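Local coordinates for type IV pilus assembly protein PilF (Pseudomonas aeruginosa, PDB 2HO1) that is essential for outer membrane localization of PilQ and for its assembly into dodecameric secretins of the type IV pilus system, at residues T53-K57 with V80-E84; S69-A75 with S100-R106; Y40-G44 with V58-K62; Q207-L212 with Q234-Y239. All coordinates share one frame; numbering follows the deposited sequence.

Contact 1: residues T53-K57 with V80-E84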
loop_
_atom_site.group_PDB
_atom_site.type_symbol
_atom_site.label_atom_id
_atom_site.label_comp_id
_atom_site.label_asym_id
_atom_site.label_seq_id
_atom_site.Cartn_x
_atom_site.Cartn_y
_atom_site.Cartn_z
ATOM N N THR A 53 -33.401 -2.170 -0.050
ATOM C CA THR A 53 -32.437 -1.944 1.019
ATOM C C THR A 53 -32.865 -2.301 2.429
ATOM O O THR A 53 -32.207 -3.089 3.124
ATOM C CB THR A 53 -32.015 -0.503 0.960
ATOM O OG1 THR A 53 -31.602 -0.230 -0.384
ATOM C CG2 THR A 53 -30.885 -0.223 1.935
ATOM N N GLU A 54 -33.976 -1.712 2.843
ATOM C CA GLU A 54 -34.533 -1.945 4.168
ATOM C C GLU A 54 -34.885 -3.425 4.407
ATOM O O GLU A 54 -34.657 -3.936 5.504
ATOM C CB GLU A 54 -35.759 -1.019 4.357
ATOM C CG GLU A 54 -36.423 -1.008 5.741
ATOM C CD GLU A 54 -35.478 -0.686 6.891
ATOM O OE1 GLU A 54 -34.489 0.067 6.692
ATOM O OE2 GLU A 54 -35.738 -1.175 8.020
ATOM N N GLN A 55 -35.401 -4.125 3.393
ATOM C CA GLN A 55 -35.768 -5.553 3.545
ATOM C C GLN A 55 -34.579 -6.482 3.764
ATOM O O GLN A 55 -34.735 -7.567 4.312
ATOM C CB GLN A 55 -36.505 -6.070 2.314
ATOM C CG GLN A 55 -37.930 -5.612 2.194
ATOM C CD GLN A 55 -38.438 -5.743 0.765
ATOM O OE1 GLN A 55 -38.499 -6.851 0.217
ATOM N NE2 GLN A 55 -38.792 -4.601 0.147
ATOM N N ALA A 56 -33.409 -6.056 3.291
ATOM C CA ALA A 56 -32.169 -6.813 3.412
ATOM C C ALA A 56 -31.801 -7.117 4.864
ATOM O O ALA A 56 -31.141 -8.107 5.145
ATOM C CB ALA A 56 -31.022 -6.034 2.725
ATOM N N LYS A 57 -32.230 -6.266 5.796
ATOM C CA LYS A 57 -31.917 -6.465 7.214
ATOM C C LYS A 57 -32.433 -7.739 7.880
ATOM O O LYS A 57 -31.731 -8.330 8.726
ATOM C CB LYS A 57 -32.408 -5.272 8.043
ATOM C CG LYS A 57 -31.698 -3.956 7.781
ATOM C CD LYS A 57 -32.394 -2.854 8.588
ATOM C CE LYS A 57 -31.743 -1.494 8.453
ATOM N NZ LYS A 57 -32.521 -0.474 9.251
ATOM N N VAL A 80 -25.932 -1.907 3.849
ATOM C CA VAL A 80 -27.361 -1.619 3.984
ATOM C C VAL A 80 -27.396 -0.210 4.604
ATOM O O VAL A 80 -28.009 0.685 4.053
ATOM C CB VAL A 80 -28.125 -2.579 4.926
ATOM C CG1 VAL A 80 -29.508 -1.963 5.268
ATOM C CG2 VAL A 80 -28.331 -3.961 4.255
ATOM N N PHE A 81 -26.706 -0.020 5.723
ATOM C CA PHE A 81 -26.661 1.273 6.409
ATOM C C PHE A 81 -26.062 2.393 5.557
ATOM O O PHE A 81 -26.545 3.522 5.572
ATOM C CB PHE A 81 -25.879 1.158 7.718
ATOM C CG PHE A 81 -26.579 0.363 8.778
ATOM C CD1 PHE A 81 -27.912 0.585 9.065
ATOM C CD2 PHE A 81 -25.899 -0.601 9.497
ATOM C CE1 PHE A 81 -28.555 -0.145 10.042
ATOM C CE2 PHE A 81 -26.538 -1.332 10.476
ATOM C CZ PHE A 81 -27.867 -1.104 10.748
ATOM N N GLN A 82 -24.982 2.074 4.853
ATOM C CA GLN A 82 -24.295 3.029 3.998
ATOM C C GLN A 82 -25.281 3.508 2.958
ATOM O O GLN A 82 -25.355 4.687 2.652
ATOM C CB GLN A 82 -23.096 2.332 3.334
ATOM C CG GLN A 82 -22.456 3.036 2.145
ATOM C CD GLN A 82 -21.227 2.253 1.635
ATOM O OE1 GLN A 82 -20.987 1.111 2.055
ATOM N NE2 GLN A 82 -20.461 2.858 0.742
ATOM N N THR A 83 -26.039 2.575 2.404
ATOM C CA THR A 83 -27.044 2.904 1.403
ATOM C C THR A 83 -28.157 3.808 2.009
ATOM O O THR A 83 -28.689 4.689 1.333
ATOM C CB THR A 83 -27.677 1.606 0.834
ATOM O OG1 THR A 83 -26.632 0.761 0.312
ATOM C CG2 THR A 83 -28.701 1.941 -0.280
ATOM N N GLU A 84 -28.511 3.577 3.270
ATOM C CA GLU A 84 -29.530 4.408 3.941
ATOM C C GLU A 84 -28.977 5.695 4.557
ATOM O O GLU A 84 -29.653 6.325 5.369
ATOM C CB GLU A 84 -30.205 3.657 5.064
ATOM C CG GLU A 84 -30.880 2.396 4.642
ATOM C CD GLU A 84 -31.538 1.708 5.808
ATOM O OE1 GLU A 84 -31.057 1.858 6.961
ATOM O OE2 GLU A 84 -32.534 1.007 5.561
#
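K57 brings CE obliquely to 3.8 Å from F81 CE1 and points its ammonium group at E84, so that one lysine serves both the apolar and the charged side of this contact. Beyond CG the lysine chain is fully extended; its stem passes V80, with K57 CG 3.9 Å from V80 CG1, and farther out it crosses the F81 side chain at about a right angle. At the tip, K57 NZ forms a salt bridge with E84 OE1 at 3.6 Å, the glutamate arriving from the opposite direction on its own extended chain. E54 completes the network from the lysine's side: bent at chi2 (55°), it curls back toward NZ and makes a salt bridge through OE1, whose hydrogen bond is weak. The carboxylates of E54 and E84 lie nearly coplanar, their planes 5° apart; E54 OE1 and E84 OE2 are modelled at 2.4 Å, too short to read with confidence. Away from the charges the packing is mostly of methyl groups, set against each other and against T53 oxygens. V80 forks between two neighbours: CG1, anti to the backbone N (chi1 165°), lies against T53 O, while CG2 meets A56 CB at 3.7 Å. T53 puts its methyl CG2 3.8 Å from E84 CG and its OG1 beside T83 CG2; T83 OG1 itself bonds back to V79 O. L48 of helix 33-49 touches both A56 and V80, at a junction between neighbouring helices of the TPR superhelix. With two acids converging on one lysine, its positive charge probably offsets part of their mutual repulsion.

Contact 2: residues S69-A75 with S100-R106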
loop_
_atom_site.group_PDB
_atom_site.type_symbol
_atom_site.label_atom_id
_atom_site.label_comp_id
_atom_site.label_asym_id
_atom_site.label_seq_id
_atom_site.Cartn_x
_atom_site.Cartn_y
_atom_site.Cartn_z
ATOM N N SER A 69 -20.296 -13.252 14.805
ATOM C CA SER A 69 -19.074 -12.648 14.310
ATOM C C SER A 69 -18.867 -12.805 12.796
ATOM O O SER A 69 -17.803 -12.496 12.274
ATOM C CB SER A 69 -17.879 -13.210 15.079
ATOM O OG SER A 69 -17.609 -14.543 14.695
ATOM N N SER A 70 -19.886 -13.272 12.083
ATOM C CA SER A 70 -19.758 -13.420 10.630
ATOM C C SER A 70 -19.315 -12.109 9.953
ATOM O O SER A 70 -20.047 -11.105 9.977
ATOM C CB SER A 70 -21.085 -13.871 10.014
ATOM O OG SER A 70 -21.051 -13.715 8.607
ATOM N N ALA A 71 -18.135 -12.127 9.330
ATOM C CA ALA A 71 -17.609 -10.943 8.679
ATOM C C ALA A 71 -18.446 -10.557 7.468
ATOM O O ALA A 71 -18.653 -9.364 7.192
ATOM C CB ALA A 71 -16.155 -11.164 8.261
ATOM N N ASP A 72 -18.928 -11.556 6.735
ATOM C CA ASP A 72 -19.714 -11.260 5.559
ATOM C C ASP A 72 -21.098 -10.694 5.928
ATOM O O ASP A 72 -21.653 -9.910 5.166
ATOM C CB ASP A 72 -19.894 -12.510 4.684
ATOM C CG ASP A 72 -18.652 -12.854 3.853
ATOM O OD1 ASP A 72 -17.625 -12.146 3.915
ATOM O OD2 ASP A 72 -18.720 -13.854 3.115
ATOM N N ALA A 73 -21.652 -11.094 7.068
ATOM C CA ALA A 73 -22.969 -10.587 7.466
ATOM C C ALA A 73 -22.832 -9.152 7.965
ATOM O O ALA A 73 -23.657 -8.276 7.644
ATOM C CB ALA A 73 -23.588 -11.470 8.525
ATOM N N HIS A 74 -21.798 -8.898 8.758
ATOM C CA HIS A 74 -21.563 -7.521 9.204
ATOM C C HIS A 74 -21.310 -6.630 7.986
ATOM O O HIS A 74 -21.878 -5.537 7.858
ATOM C CB HIS A 74 -20.372 -7.474 10.136
ATOM C CG HIS A 74 -20.688 -7.958 11.507
ATOM N ND1 HIS A 74 -21.657 -7.368 12.294
ATOM C CD2 HIS A 74 -20.182 -8.979 12.230
ATOM C CE1 HIS A 74 -21.729 -8.009 13.445
ATOM N NE2 HIS A 74 -20.844 -8.989 13.433
ATOM N N ALA A 75 -20.497 -7.119 7.056
ATOM C CA ALA A 75 -20.167 -6.344 5.858
ATOM C C ALA A 75 -21.383 -5.987 5.003
ATOM O O ALA A 75 -21.493 -4.877 4.485
ATOM C CB ALA A 75 -19.135 -7.105 5.020
ATOM N N SER A 100 -13.158 -9.533 12.753
ATOM C CA SER A 100 -13.036 -10.950 12.453
ATOM C C SER A 100 -11.727 -11.197 11.692
ATOM O O SER A 100 -10.804 -11.839 12.208
ATOM C CB SER A 100 -14.245 -11.390 11.632
ATOM O OG SER A 100 -15.440 -11.072 12.333
ATOM N N ASP A 101 -11.659 -10.693 10.463
ATOM C CA ASP A 101 -10.454 -10.815 9.650
ATOM C C ASP A 101 -10.070 -9.424 9.155
ATOM O O ASP A 101 -10.615 -8.934 8.185
ATOM C CB ASP A 101 -10.676 -11.769 8.460
ATOM C CG ASP A 101 -11.949 -11.460 7.676
ATOM O OD1 ASP A 101 -12.612 -10.430 7.983
ATOM O OD2 ASP A 101 -12.274 -12.252 6.751
ATOM N N SER A 102 -9.138 -8.792 9.857
ATOM C CA SER A 102 -8.662 -7.448 9.519
ATOM C C SER A 102 -8.017 -7.302 8.131
ATOM O O SER A 102 -7.782 -6.172 7.682
ATOM C CB SER A 102 -7.639 -6.986 10.556
ATOM O OG SER A 102 -6.508 -7.844 10.526
ATOM N N ARG A 103 -7.724 -8.426 7.465
ATOM C CA ARG A 103 -7.074 -8.372 6.145
ATOM C C ARG A 103 -7.891 -8.813 4.925
ATOM O O ARG A 103 -7.330 -9.011 3.845
ATOM C CB ARG A 103 -5.728 -9.112 6.193
ATOM C CG ARG A 103 -4.750 -8.415 7.164
ATOM C CD ARG A 103 -3.292 -8.899 7.074
ATOM N NE ARG A 103 -3.122 -10.300 7.459
ATOM C CZ ARG A 103 -2.985 -11.303 6.596
ATOM N NH1 ARG A 103 -2.991 -11.060 5.288
ATOM N NH2 ARG A 103 -2.832 -12.547 7.040
ATOM N N ASN A 104 -9.209 -8.915 5.116
ATOM C CA ASN A 104 -10.177 -9.270 4.087
ATOM C C ASN A 104 -10.237 -8.142 3.049
ATOM O O ASN A 104 -10.859 -7.101 3.284
ATOM C CB ASN A 104 -11.563 -9.428 4.737
ATOM C CG ASN A 104 -12.627 -9.816 3.751
ATOM O OD1 ASN A 104 -12.694 -9.302 2.652
ATOM N ND2 ASN A 104 -13.486 -10.719 4.154
ATOM N N ALA A 105 -9.631 -8.364 1.892
ATOM C CA ALA A 105 -9.556 -7.342 0.841
ATOM C C ALA A 105 -10.872 -6.801 0.298
ATOM O O ALA A 105 -10.968 -5.619 -0.030
ATOM C CB ALA A 105 -8.682 -7.853 -0.336
ATOM N N ARG A 106 -11.871 -7.667 0.154
ATOM C CA ARG A 106 -13.149 -7.231 -0.356
ATOM C C ARG A 106 -13.783 -6.210 0.612
ATOM O O ARG A 106 -14.245 -5.149 0.196
ATOM C CB ARG A 106 -14.083 -8.443 -0.531
ATOM C CG ARG A 106 -15.423 -8.100 -1.172
ATOM C CD ARG A 106 -16.342 -9.347 -1.251
ATOM N NE ARG A 106 -16.789 -9.719 0.083
ATOM C CZ ARG A 106 -17.788 -9.105 0.718
ATOM N NH1 ARG A 106 -18.461 -8.117 0.112
ATOM N NH2 ARG A 106 -18.135 -9.487 1.944
HETATM O O HOH W 1 -20.901 -9.556 2.744
HETATM O O HOH W 2 -15.372 -11.635 2.178
HETATM O O HOH W 3 -14.977 -13.896 5.348
#
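A71 CB fits against S100 CB at 3.9 Å and lies 3.6 Å from D101 OD1, joining the start of helix 71-83 to the turn between helices 87-100 and 105-117 in the TPR superhelix. This compact part is small. Beside it S100 OG donates to S69 O at 2.8 Å, in the carbonyl plane and with a C=O...donor angle of 150°. Rotation of S100 OG anti to its own carbonyl carbon (chi1 -56°) turns the hydroxyl toward S69 O. Here serine and alanine touch directly, close to S70, whose OG caps the helix by accepting from A73 N.

Toward D72 the spacing widens and water takes over. R106, bent at chi3, brings NH2 to D72 OD1 for a salt bridge whose hydrogen bond, at 3.3 Å, is weak; the oxygen lies at the guanidinium edge, but the carboxylate plane is turned 83° from that of the arginine. One water connects D72 O to R106 NH2. N104 ND2 donates to D101 OD2, and N104 OD1 caps V107 N, fixing the amide within its own turn. From this same turn, R103 forms a salt bridge with E162 of the second subunit. A second water sits among three groups: it donates to D72 OD1 and accepts from R106 NE and from N104 ND2, the last at 2.9 Å.

Contact 3: residues Y40-G44 with V58-K62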
loop_
_atom_site.group_PDB
_atom_site.type_symbol
_atom_site.label_atom_id
_atom_site.label_comp_id
_atom_site.label_asym_id
_atom_site.label_seq_id
_atom_site.Cartn_x
_atom_site.Cartn_y
_atom_site.Cartn_z
ATOM N N TYR A 40 -28.706 -17.026 4.143
ATOM C CA TYR A 40 -29.298 -15.771 4.602
ATOM C C TYR A 40 -28.486 -14.568 4.126
ATOM O O TYR A 40 -29.064 -13.529 3.720
ATOM C CB TYR A 40 -29.374 -15.755 6.122
ATOM C CG TYR A 40 -30.528 -16.545 6.650
ATOM C CD1 TYR A 40 -31.807 -16.329 6.153
ATOM C CD2 TYR A 40 -30.346 -17.531 7.625
ATOM C CE1 TYR A 40 -32.879 -17.071 6.598
ATOM C CE2 TYR A 40 -31.412 -18.279 8.081
ATOM C CZ TYR A 40 -32.682 -18.046 7.560
ATOM O OH TYR A 40 -33.762 -18.785 7.987
ATOM N N ILE A 41 -27.151 -14.695 4.161
ATOM C CA ILE A 41 -26.315 -13.597 3.686
ATOM C C ILE A 41 -26.590 -13.381 2.192
ATOM O O ILE A 41 -26.684 -12.230 1.728
ATOM C CB ILE A 41 -24.811 -13.879 3.936
ATOM C CG1 ILE A 41 -24.541 -13.828 5.445
ATOM C CG2 ILE A 41 -23.936 -12.847 3.209
ATOM C CD1 ILE A 41 -23.213 -14.408 5.838
ATOM N N GLN A 42 -26.766 -14.471 1.438
ATOM C CA GLN A 42 -27.037 -14.324 0.009
ATOM C C GLN A 42 -28.408 -13.682 -0.229
ATOM O O GLN A 42 -28.563 -12.861 -1.136
ATOM C CB GLN A 42 -27.004 -15.683 -0.700
ATOM C CG GLN A 42 -25.625 -16.303 -0.837
ATOM C CD GLN A 42 -24.692 -15.439 -1.642
ATOM O OE1 GLN A 42 -24.910 -15.208 -2.828
ATOM N NE2 GLN A 42 -23.640 -14.949 -1.002
ATOM N N LEU A 43 -29.389 -14.077 0.582
ATOM C CA LEU A 43 -30.745 -13.554 0.474
ATOM C C LEU A 43 -30.688 -12.047 0.719
ATOM O O LEU A 43 -31.259 -11.268 -0.035
ATOM C CB LEU A 43 -31.654 -14.233 1.506
ATOM C CG LEU A 43 -33.141 -13.838 1.454
ATOM C CD1 LEU A 43 -33.694 -13.923 0.035
ATOM C CD2 LEU A 43 -33.918 -14.749 2.372
ATOM N N GLY A 44 -29.982 -11.663 1.782
ATOM C CA GLY A 44 -29.791 -10.255 2.119
ATOM C C GLY A 44 -29.164 -9.472 0.973
ATOM O O GLY A 44 -29.667 -8.423 0.571
ATOM N N VAL A 58 -33.652 -8.156 7.537
ATOM C CA VAL A 58 -34.247 -9.356 8.146
ATOM C C VAL A 58 -33.328 -10.561 8.006
ATOM O O VAL A 58 -32.911 -11.141 9.008
ATOM C CB VAL A 58 -35.641 -9.683 7.523
ATOM C CG1 VAL A 58 -36.214 -10.963 8.145
ATOM C CG2 VAL A 58 -36.596 -8.505 7.745
ATOM N N PRO A 59 -33.014 -10.957 6.761
ATOM C CA PRO A 59 -32.131 -12.094 6.476
ATOM C C PRO A 59 -30.756 -11.917 7.148
ATOM O O PRO A 59 -30.197 -12.862 7.730
ATOM C CB PRO A 59 -31.986 -12.065 4.951
ATOM C CG PRO A 59 -33.218 -11.374 4.472
ATOM C CD PRO A 59 -33.503 -10.330 5.516
ATOM N N LEU A 60 -30.203 -10.709 7.067
ATOM C CA LEU A 60 -28.883 -10.472 7.642
ATOM C C LEU A 60 -28.867 -10.579 9.175
ATOM O O LEU A 60 -27.882 -11.020 9.753
ATOM C CB LEU A 60 -28.327 -9.117 7.158
ATOM C CG LEU A 60 -28.164 -9.015 5.626
ATOM C CD1 LEU A 60 -27.748 -7.610 5.264
ATOM C CD2 LEU A 60 -27.120 -10.033 5.109
ATOM N N ARG A 61 -29.949 -10.215 9.849
ATOM C CA ARG A 61 -29.915 -10.356 11.301
ATOM C C ARG A 61 -29.993 -11.837 11.630
ATOM O O ARG A 61 -29.421 -12.279 12.633
ATOM C CB ARG A 61 -31.067 -9.618 11.977
ATOM C CG ARG A 61 -31.269 -8.195 11.513
ATOM C CD ARG A 61 -30.491 -7.111 12.274
ATOM N NE ARG A 61 -31.102 -5.814 11.943
ATOM C CZ ARG A 61 -30.636 -4.612 12.269
ATOM N NH1 ARG A 61 -29.505 -4.474 12.945
ATOM N NH2 ARG A 61 -31.316 -3.535 11.894
ATOM N N LYS A 62 -30.690 -12.611 10.791
ATOM C CA LYS A 62 -30.793 -14.054 11.030
ATOM C C LYS A 62 -29.405 -14.652 10.898
ATOM O O LYS A 62 -28.975 -15.439 11.733
ATOM C CB LYS A 62 -31.744 -14.729 10.034
ATOM C CG LYS A 62 -33.212 -14.416 10.258
ATOM C CD LYS A 62 -34.108 -15.187 9.277
ATOM C CE LYS A 62 -35.580 -14.787 9.430
ATOM N NZ LYS A 62 -36.460 -15.413 8.379
#
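K62 lies over one face of the Y40 ring, with CB 3.9 Å from the ring centroid and only 8° off the normal, a CH-pi contact. Its extended chain then follows the ring outward, bringing CD to 3.5 Å from Y40 CE1 and also close to the hydroxyl end. The aliphatic part of the lysine is thus what meets the aromatic surface. At the base of the ring Y40 CB approaches P59 O at 3.4 Å.

P59 forms the next piece of the interface. Its CG meets L43 CG at 3.9 Å, the two side chains crossing at about a right angle, and its CB rests near G44 N. L43 presents this branch point with CG anti to the backbone N (chi1 -177°). Deeper in, L60 CD2 lies 4.0 Å from G44 CA and also packs on I41 CA.

These groups are positioned by two nearly antiparallel helices, with short axes 7.7 Å apart at closest approach and crossing at -158°. They are the paired helices of TPR 1. Helix 71-83 packs next to the pair, touching I41 through D72 and A73 and L60 through A76 and V80, while A63 and I66 add to the setting of Y40. The interface is therefore held by shape and dispersion: G44, with no side chain, lets the L60 methyl and P59 CB come close to its backbone, L43 packs beside P59, and the exposed lysine shields an aromatic face with its methylenes.

Contact 4: residues Q207-L212 with Q234-Y239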
loop_
_atom_site.group_PDB
_atom_site.type_symbol
_atom_site.label_atom_id
_atom_site.label_comp_id
_atom_site.label_asym_id
_atom_site.label_seq_id
_atom_site.Cartn_x
_atom_site.Cartn_y
_atom_site.Cartn_z
ATOM N N GLN A 207 -21.394 9.221 -21.076
ATOM C CA GLN A 207 -20.910 10.566 -21.370
ATOM C C GLN A 207 -21.710 11.410 -20.397
ATOM O O GLN A 207 -22.879 11.129 -20.151
ATOM C CB GLN A 207 -21.236 11.022 -22.803
ATOM C CG GLN A 207 -20.190 10.653 -23.876
ATOM C CD GLN A 207 -18.919 11.512 -23.827
ATOM O OE1 GLN A 207 -18.708 12.304 -22.914
ATOM N NE2 GLN A 207 -18.076 11.349 -24.820
ATOM N N ASN A 208 -21.078 12.411 -19.805
ATOM C CA ASN A 208 -21.776 13.303 -18.889
ATOM C C ASN A 208 -21.265 14.691 -19.232
ATOM O O ASN A 208 -20.455 14.827 -20.142
ATOM C CB ASN A 208 -21.520 12.921 -17.403
ATOM C CG ASN A 208 -20.029 12.845 -17.032
ATOM O OD1 ASN A 208 -19.177 13.474 -17.654
ATOM N ND2 ASN A 208 -19.726 12.086 -15.988
ATOM N N ALA A 209 -21.735 15.715 -18.536
ATOM C CA ALA A 209 -21.315 17.071 -18.831
ATOM C C ALA A 209 -19.789 17.157 -18.833
ATOM O O ALA A 209 -19.176 17.656 -19.783
ATOM C CB ALA A 209 -21.900 18.025 -17.814
ATOM N N ARG A 210 -19.186 16.659 -17.757
ATOM C CA ARG A 210 -17.743 16.652 -17.610
ATOM C C ARG A 210 -17.010 16.025 -18.794
ATOM O O ARG A 210 -16.129 16.645 -19.371
ATOM C CB ARG A 210 -17.348 15.909 -16.333
ATOM C CG ARG A 210 -15.829 15.815 -16.129
ATOM C CD ARG A 210 -15.460 14.748 -15.115
ATOM N NE ARG A 210 -14.011 14.634 -14.983
ATOM C CZ ARG A 210 -13.396 13.648 -14.342
ATOM N NH1 ARG A 210 -14.110 12.693 -13.781
ATOM N NH2 ARG A 210 -12.073 13.623 -14.269
ATOM N N SER A 211 -17.365 14.798 -19.154
ATOM C CA SER A 211 -16.686 14.124 -20.243
ATOM C C SER A 211 -16.922 14.733 -21.622
ATOM O O SER A 211 -16.022 14.690 -22.471
ATOM C CB SER A 211 -17.007 12.629 -20.254
ATOM O OG SER A 211 -18.360 12.370 -20.507
ATOM N N LEU A 212 -18.103 15.311 -21.846
ATOM C CA LEU A 212 -18.394 15.941 -23.133
ATOM C C LEU A 212 -17.470 17.138 -23.296
ATOM O O LEU A 212 -16.900 17.343 -24.368
ATOM C CB LEU A 212 -19.875 16.390 -23.230
ATOM C CG LEU A 212 -20.866 15.231 -23.397
ATOM C CD1 LEU A 212 -22.296 15.699 -23.157
ATOM C CD2 LEU A 212 -20.706 14.616 -24.796
ATOM N N GLN A 234 -24.785 17.598 -27.851
ATOM C CA GLN A 234 -25.262 16.717 -26.784
ATOM C C GLN A 234 -25.212 17.497 -25.481
ATOM O O GLN A 234 -26.093 17.375 -24.640
ATOM C CB GLN A 234 -24.375 15.473 -26.666
ATOM C CG GLN A 234 -25.134 14.191 -26.304
ATOM C CD GLN A 234 -24.229 13.093 -25.720
ATOM O OE1 GLN A 234 -23.140 12.826 -26.243
ATOM N NE2 GLN A 234 -24.689 12.443 -24.640
ATOM N N LEU A 235 -24.190 18.328 -25.333
ATOM C CA LEU A 235 -24.030 19.116 -24.128
ATOM C C LEU A 235 -25.080 20.220 -23.958
ATOM O O LEU A 235 -25.535 20.470 -22.850
ATOM C CB LEU A 235 -22.624 19.716 -24.096
ATOM C CG LEU A 235 -22.198 20.443 -22.821
ATOM C CD1 LEU A 235 -22.120 19.477 -21.655
ATOM C CD2 LEU A 235 -20.859 21.096 -23.056
ATOM N N LYS A 236 -25.455 20.888 -25.049
ATOM C CA LYS A 236 -26.451 21.956 -24.980
ATOM C C LYS A 236 -27.820 21.318 -24.811
ATOM O O LYS A 236 -28.700 21.864 -24.156
ATOM C CB LYS A 236 -26.429 22.785 -26.264
ATOM N N ARG A 237 -27.973 20.144 -25.405
ATOM C CA ARG A 237 -29.209 19.399 -25.377
ATOM C C ARG A 237 -29.528 18.700 -24.058
ATOM O O ARG A 237 -30.671 18.757 -23.582
ATOM C CB ARG A 237 -29.166 18.356 -26.489
ATOM C CG ARG A 237 -30.433 17.568 -26.673
ATOM C CD ARG A 237 -30.293 16.596 -27.837
ATOM N NE ARG A 237 -31.580 16.019 -28.221
ATOM C CZ ARG A 237 -32.617 16.726 -28.670
ATOM N NH1 ARG A 237 -32.527 18.045 -28.794
ATOM N NH2 ARG A 237 -33.751 16.115 -28.997
ATOM N N LEU A 238 -28.530 18.040 -23.469
ATOM C CA LEU A 238 -28.751 17.277 -22.248
ATOM C C LEU A 238 -28.305 17.913 -20.966
ATOM O O LEU A 238 -28.757 17.523 -19.903
ATOM C CB LEU A 238 -28.099 15.899 -22.372
ATOM C CG LEU A 238 -28.482 15.175 -23.659
ATOM C CD1 LEU A 238 -27.830 13.791 -23.724
ATOM C CD2 LEU A 238 -29.994 15.054 -23.705
ATOM N N TYR A 239 -27.428 18.901 -21.057
ATOM C CA TYR A 239 -26.914 19.563 -19.867
ATOM C C TYR A 239 -26.956 21.073 -19.998
ATOM O O TYR A 239 -26.026 21.767 -19.576
ATOM C CB TYR A 239 -25.477 19.097 -19.617
ATOM C CG TYR A 239 -25.354 17.591 -19.524
ATOM C CD1 TYR A 239 -25.603 16.919 -18.323
ATOM C CD2 TYR A 239 -25.021 16.836 -20.639
ATOM C CE1 TYR A 239 -25.519 15.529 -18.243
ATOM C CE2 TYR A 239 -24.937 15.435 -20.571
ATOM C CZ TYR A 239 -25.184 14.797 -19.375
ATOM O OH TYR A 239 -25.094 13.428 -19.309
#
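Y239 lays one face of its ring over the beginning of helix 209-221. A209 N stands 3.6 Å above the ring plane, over its centre, and A209 CB makes a CH-pi contact 4.2 Å from the centroid. With CG anti to its carbonyl carbon (chi1 -55°), the tyrosine reaches back from the end of helix 225-238, and its OH comes to 3.3 Å from N208 CA.

L212 supplies the other large apolar group. Its two methyls divide the work: CD1 packs 3.7 Å from Y239 CE2 and also touches L235, whereas CD2 meets Q234 OE1 at 3.3 Å. Q234 is extended beyond CG, although its first torsion of -144° is away from a staggered value, and crosses L212 at about a right angle. L235 sends CD1 to 3.8 Å from A209 CA; Y245 and F248 of helix 243-249 pack on the same leucine.

The helix start beneath the ring is held by its own side chains. Just ahead of it, Q207 NE2 is tied to Y198 OH. N208 carries CG between its backbone N and carbonyl carbon (chi1 55°), which lets OD1 accept from S211 N at 2.7 Å; in return, N208 N donates to S211 OG. The two N208-S211 bonds form a capping box, here at the N-terminus of the first helix of TPR 6, with the end of its antiparallel partner packed on the capped turn.

In the fold
Contacts 1, 2 and 3 form one cluster in the N-terminal part of the superhelix. Contact 3 joins the two helices of TPR 1, and helix 71-83 links the other two, with contact 2 at its start and contact 1 at its end, their centres about 17 Å apart. Contact 3 touches both: A56 CB lies 3.5 Å from G44 O, and S70 OG lies 3.6 Å from I41 CD1. Contact 4 stands alone in TPR 6, its centre about 32 Å from that of contact 1 and about 41 Å from that of contact 3. The cluster falls in TPR1-TPR4, the minimal region required for secretin assembly and function, whereas contact 4 lies beyond it.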